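Local structure of histone-lysine N-methyltransferase, H3 lysine-9 specific SUVH6 (Arabidopsis thaliana, 6A5K) at residues A[352-357]-A[367-372]; A[378-383]-A[478-483]. The protein transfers methyl groups from S-adenosylmethionine to histone H3, making the H3K9 methyl mark, and, through its SRA domain, probably recognises methylated DNA. The protein carries 1 engineered substitution. All blocks are in the same frame, centred on the assembly; numbering follows the deposited sequence.

Contact 1: residues A[352-357]-A[367-372]; sequences KLPLEI and VRCLKS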
# COMPACT_ATOMS: atom_id res chain seq x y z
N LYS A 352 0.04 10.86 9.09
CA LYS A 352 1.13 11.53 8.39
C LYS A 352 0.81 11.70 6.90
O LYS A 352 1.40 12.55 6.22
CB LYS A 352 2.44 10.74 8.54
CG LYS A 352 2.98 10.68 9.96
CD LYS A 352 3.18 12.07 10.53
CE LYS A 352 3.51 12.01 12.01
NZ LYS A 352 3.69 13.38 12.58
N LEU A 353 -0.11 10.90 6.39
CA LEU A 353 -0.46 10.92 4.97
C LEU A 353 -1.56 11.94 4.65
O LEU A 353 -2.42 12.21 5.49
CB LEU A 353 -0.92 9.53 4.53
CG LEU A 353 0.12 8.42 4.65
CD1 LEU A 353 -0.54 7.04 4.49
CD2 LEU A 353 1.19 8.64 3.60
N PRO A 354 -1.53 12.50 3.43
CA PRO A 354 -2.59 13.43 3.00
C PRO A 354 -3.86 12.69 2.58
O PRO A 354 -3.97 12.25 1.43
CB PRO A 354 -1.94 14.16 1.82
CG PRO A 354 -0.97 13.18 1.26
CD PRO A 354 -0.47 12.36 2.42
N LEU A 355 -4.80 12.56 3.50
CA LEU A 355 -6.05 11.86 3.22
C LEU A 355 -7.15 12.81 2.75
O LEU A 355 -7.13 14.00 3.06
CB LEU A 355 -6.53 11.09 4.45
CG LEU A 355 -5.54 10.11 5.08
CD1 LEU A 355 -6.15 9.43 6.29
CD2 LEU A 355 -5.07 9.08 4.06
N GLU A 356 -8.10 12.26 2.00
CA GLU A 356 -9.31 12.98 1.66
C GLU A 356 -10.47 11.99 1.53
O GLU A 356 -10.25 10.80 1.27
CB GLU A 356 -9.13 13.78 0.36
CG GLU A 356 -9.28 12.98 -0.92
CD GLU A 356 -9.10 13.83 -2.17
OE1 GLU A 356 -8.77 15.03 -2.03
OE2 GLU A 356 -9.28 13.30 -3.29
N ILE A 357 -11.69 12.46 1.77
CA ILE A 357 -12.86 11.63 1.48
C ILE A 357 -13.45 12.05 0.14
O ILE A 357 -13.31 13.20 -0.30
CB ILE A 357 -13.94 11.69 2.59
CG1 ILE A 357 -14.60 13.07 2.66
CG2 ILE A 357 -13.35 11.28 3.93
CD1 ILE A 357 -15.83 13.09 3.56
N VAL A 367 -12.55 6.77 1.32
CA VAL A 367 -11.30 7.44 1.68
C VAL A 367 -10.20 7.13 0.68
O VAL A 367 -10.05 5.98 0.26
CB VAL A 367 -10.81 7.02 3.10
CG1 VAL A 367 -9.48 7.68 3.43
CG2 VAL A 367 -11.86 7.35 4.16
N ARG A 368 -9.45 8.15 0.27
CA ARG A 368 -8.25 7.91 -0.53
C ARG A 368 -7.13 8.85 -0.10
O ARG A 368 -7.34 9.77 0.71
CB ARG A 368 -8.54 8.09 -2.03
CG ARG A 368 -8.96 9.52 -2.42
CD ARG A 368 -9.45 9.59 -3.87
NE ARG A 368 -9.99 10.91 -4.20
CZ ARG A 368 -10.80 11.14 -5.23
NH1 ARG A 368 -11.17 10.14 -6.02
NH2 ARG A 368 -11.24 12.37 -5.45
N CYS A 369 -5.94 8.62 -0.64
CA CYS A 369 -4.76 9.43 -0.32
C CYS A 369 -4.25 10.17 -1.55
O CYS A 369 -4.27 9.62 -2.65
CB CYS A 369 -3.66 8.54 0.26
SG CYS A 369 -2.18 9.43 0.78
N LEU A 370 -3.80 11.41 -1.37
CA LEU A 370 -3.34 12.22 -2.50
C LEU A 370 -1.99 11.75 -3.03
O LEU A 370 -1.60 12.11 -4.14
CB LEU A 370 -3.25 13.69 -2.11
CG LEU A 370 -4.57 14.45 -1.93
CD1 LEU A 370 -4.31 15.92 -1.61
CD2 LEU A 370 -5.44 14.31 -3.17
N LYS A 371 -1.26 10.96 -2.26
CA LYS A 371 -0.03 10.36 -2.79
C LYS A 371 0.00 8.85 -2.60
O LYS A 371 -0.88 8.27 -1.96
CB LYS A 371 1.20 11.01 -2.15
CG LYS A 371 1.44 10.62 -0.71
CD LYS A 371 2.48 11.53 -0.07
CE LYS A 371 2.35 12.97 -0.56
NZ LYS A 371 3.37 13.87 0.05
N SER A 372 1.01 8.22 -3.18
CA SER A 372 1.16 6.78 -3.05
C SER A 372 1.50 6.41 -1.61
O SER A 372 2.08 7.21 -0.87
CB SER A 372 2.22 6.25 -4.02
OG SER A 372 3.50 6.77 -3.73
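Glu356 and Arg368 face each other across the antiparallel beta hairpin formed by strands 355-359 and 365-369. The hairpin lies within a mixed sheet of the SET region. Glu356 and Arg368 form the hydrogen-bonded pair, exchanging N-H and C=O in both directions. These two backbone bonds join the strands. A third continues the ladder past their ends: Leu370 N donates to Pro354 O at 2.9 Å.

The same pair carries the charged contact. Both side chains leave the backbone with CG between N and the carbonyl carbon (chi1 81° for Glu356, 64° for Arg368), then cross obliquely. Arg368 NE gives Glu356 OE2 a salt-bridging hydrogen bond of 2.7 Å, close to the guanidinium plane and on the anti lone pair. Arg368 NH2 adds a weak bond of 3.1 Å to the same oxygen. Glu356 OE2 also bridges to Arg239, so two arginines share one carboxylate oxygen; the nearby positive charges probably stabilise its ionised form. An alanine in place of Arg368 would probably leave Glu356 with Arg239 as its remaining arginine partner and open a gap beside Phe358, on which the guanidinium makes a cation-pi contact.

Apolar packing completes the contact, most of it at Pro354. Where both segments leave the strands, the Pro354 ring crosses the Lys371 chain at about a right angle, with Pro354 CG 3.8 Å from Lys371 CE. On the other face of the sheet from Glu356, Leu355 CD2 reaches Cys369 CB and Ile357 CG2 meets Val367 CG2. Apart from these pairs, the Leu370 methyl CD2 lies against the Glu356 carboxylate, 3.6 Å from Glu356 OE1.

Contact 2: residues A[378-383]-A[478-483]; sequences FICEYV and VMFFAQ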
# COMPACT_ATOMS: atom_id res chain seq x y z
N PHE A 378 1.38 3.13 8.28
CA PHE A 378 0.23 3.49 9.10
C PHE A 378 -0.66 4.48 8.36
O PHE A 378 -0.16 5.44 7.76
CB PHE A 378 0.69 4.07 10.44
CG PHE A 378 -0.42 4.67 11.27
CD1 PHE A 378 -1.46 3.88 11.73
CD2 PHE A 378 -0.42 6.02 11.59
CE1 PHE A 378 -2.48 4.42 12.50
CE2 PHE A 378 -1.42 6.57 12.36
CZ PHE A 378 -2.46 5.77 12.82
N ILE A 379 -1.96 4.25 8.39
CA ILE A 379 -2.92 5.14 7.73
C ILE A 379 -3.57 6.08 8.73
O ILE A 379 -3.33 7.28 8.74
CB ILE A 379 -4.04 4.34 7.01
CG1 ILE A 379 -3.46 3.23 6.12
CG2 ILE A 379 -4.95 5.31 6.23
CD1 ILE A 379 -2.47 3.74 5.07
N CYS A 380 -4.41 5.50 9.59
CA CYS A 380 -5.14 6.26 10.60
C CYS A 380 -5.71 5.29 11.62
O CYS A 380 -5.66 4.08 11.43
CB CYS A 380 -6.28 7.08 9.96
SG CYS A 380 -7.59 6.05 9.25
N GLU A 381 -6.25 5.85 12.70
CA GLU A 381 -6.96 5.07 13.71
C GLU A 381 -8.45 5.05 13.40
O GLU A 381 -8.96 5.94 12.73
CB GLU A 381 -6.72 5.69 15.10
CG GLU A 381 -7.33 4.91 16.27
CD GLU A 381 -6.82 5.37 17.62
OE1 GLU A 381 -6.04 6.34 17.67
OE2 GLU A 381 -7.20 4.76 18.65
N TYR A 382 -9.16 4.02 13.88
CA TYR A 382 -10.61 4.09 13.92
C TYR A 382 -11.01 4.76 15.23
O TYR A 382 -10.99 4.13 16.29
CB TYR A 382 -11.26 2.71 13.80
CG TYR A 382 -12.73 2.79 13.45
CD1 TYR A 382 -13.69 2.98 14.44
CD2 TYR A 382 -13.15 2.68 12.14
CE1 TYR A 382 -15.04 3.07 14.12
CE2 TYR A 382 -14.50 2.77 11.81
CZ TYR A 382 -15.43 2.96 12.81
OH TYR A 382 -16.77 3.05 12.48
N VAL A 383 -11.36 6.04 15.16
CA VAL A 383 -11.67 6.79 16.37
C VAL A 383 -13.18 6.98 16.52
O VAL A 383 -13.88 7.27 15.54
CB VAL A 383 -10.97 8.17 16.37
CG1 VAL A 383 -11.44 9.03 17.53
CG2 VAL A 383 -9.46 7.98 16.43
N VAL A 478 -7.43 0.63 17.39
CA VAL A 478 -7.56 -0.02 16.08
C VAL A 478 -6.84 0.84 15.04
O VAL A 478 -7.30 1.93 14.70
CB VAL A 478 -9.04 -0.24 15.72
CG1 VAL A 478 -9.19 -0.73 14.28
CG2 VAL A 478 -9.67 -1.23 16.70
N MSE A 479 -5.70 0.35 14.56
CA MSE A 479 -4.85 1.12 13.66
C MSE A 479 -4.81 0.47 12.29
O MSE A 479 -4.51 -0.72 12.18
CB MSE A 479 -3.42 1.21 14.22
CG MSE A 479 -3.36 1.67 15.69
SE MSE A 479 -4.11 3.45 15.85
CE MSE A 479 -3.06 4.11 17.37
N PHE A 480 -5.08 1.23 11.23
CA PHE A 480 -5.02 0.66 9.89
C PHE A 480 -3.64 0.77 9.25
O PHE A 480 -2.97 1.81 9.35
CB PHE A 480 -6.06 1.32 8.99
CG PHE A 480 -7.46 1.12 9.47
CD1 PHE A 480 -8.09 -0.10 9.28
CD2 PHE A 480 -8.14 2.14 10.11
CE1 PHE A 480 -9.38 -0.30 9.72
CE2 PHE A 480 -9.43 1.94 10.56
CZ PHE A 480 -10.05 0.73 10.36
N PHE A 481 -3.22 -0.31 8.58
CA PHE A 481 -1.95 -0.37 7.86
C PHE A 481 -2.16 -0.80 6.41
O PHE A 481 -3.04 -1.61 6.11
CB PHE A 481 -0.99 -1.37 8.53
CG PHE A 481 -0.40 -0.89 9.82
CD1 PHE A 481 -1.08 -1.05 11.02
CD2 PHE A 481 0.86 -0.29 9.84
CE1 PHE A 481 -0.53 -0.61 12.21
CE2 PHE A 481 1.41 0.15 11.03
CZ PHE A 481 0.73 -0.01 12.21
N ALA A 482 -1.33 -0.28 5.50
CA ALA A 482 -1.35 -0.72 4.10
C ALA A 482 -0.73 -2.11 3.93
O ALA A 482 0.32 -2.40 4.49
CB ALA A 482 -0.61 0.29 3.22
N GLN A 483 -1.38 -2.97 3.14
CA GLN A 483 -0.78 -4.26 2.80
C GLN A 483 -0.43 -4.37 1.31
O GLN A 483 -0.15 -5.46 0.81
CB GLN A 483 -1.70 -5.42 3.23
CG GLN A 483 -3.09 -5.47 2.60
CD GLN A 483 -3.83 -6.76 2.95
OE1 GLN A 483 -3.41 -7.50 3.85
NE2 GLN A 483 -4.91 -7.04 2.24
O HOH W 1 -9.03 2.78 18.17
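Phe480 packs against Ile379, Cys380 and Tyr382, and has the most surface buried in this contact. It lies on strand 477-482, antiparallel to strand 378-381 at the edge of a four-stranded sheet in the SET domain. A beta bulge shifts the register between Phe378 and Glu381. On either side of the peptide joining Ile379 and Cys380, the backbone of Phe480 makes two bonds: Ile379 N donates to Phe480 O at 2.8 Å, and Phe480 N donates to Cys380 O. Past the bulge, Tyr382 N donates to Val478 O at 2.9 Å. The ring of Phe480 lies beside Tyr382, both side chains pointing the same way, with Phe480 CE2 3.8 Å from Tyr382 CB. Cys380 SG approaches Phe480 CD2 at 4.0 Å, an oblique sulfur-aromatic contact.

Phe378 comes next in buried surface. Its ring edge points at the face of Phe481 in an edge-to-face pair, planes 59° apart. Phe378 CE1 also rests 3.8 Å from Met479 CB. The selenium of Met479, a selenomethionine, makes an oblique Met-aromatic contact 5.0 Å from the Phe378 ring centroid.

The Met479 side chain crosses that of Glu381 at a slant, with Met479 SE 3.5 Å from Glu381 CB. The carboxylate turns to polar partners: Glu381 OE2 is hydrogen-bonded to His477 ND1 and accepts from a water at 2.7 Å. That water also donates to Tyr382 O and accepts from Val478 N. Aromatic and sulfur or selenium groups thus fill most of the contact, while at Glu381 polar chemistry takes over and a water helps tie the two segments together.

How the contacts relate
The two contacts follow one another in the chain: the hairpin of contact 1 is complete before strand 378-381 begins. The two pairings belong to different sheets of the SET region, and their centres are 12 Å apart. They touch through leucines of 352-357: Leu353 CD1 lies 3.9 Å from Ile379 CD1, and Leu355 CD1 lies 4.3 Å from Ile379 CG2. Strand 491-494 gives a second connection, since Leu492 bonds the backbone of Val367 and also touches Ile379. Both contacts come near the cofactor. The side chain of Tyr382 is about 5 Å from the bound S-adenosylmethionine. The side chain of Val367 is about 7 Å from the bound S-adenosylmethionine.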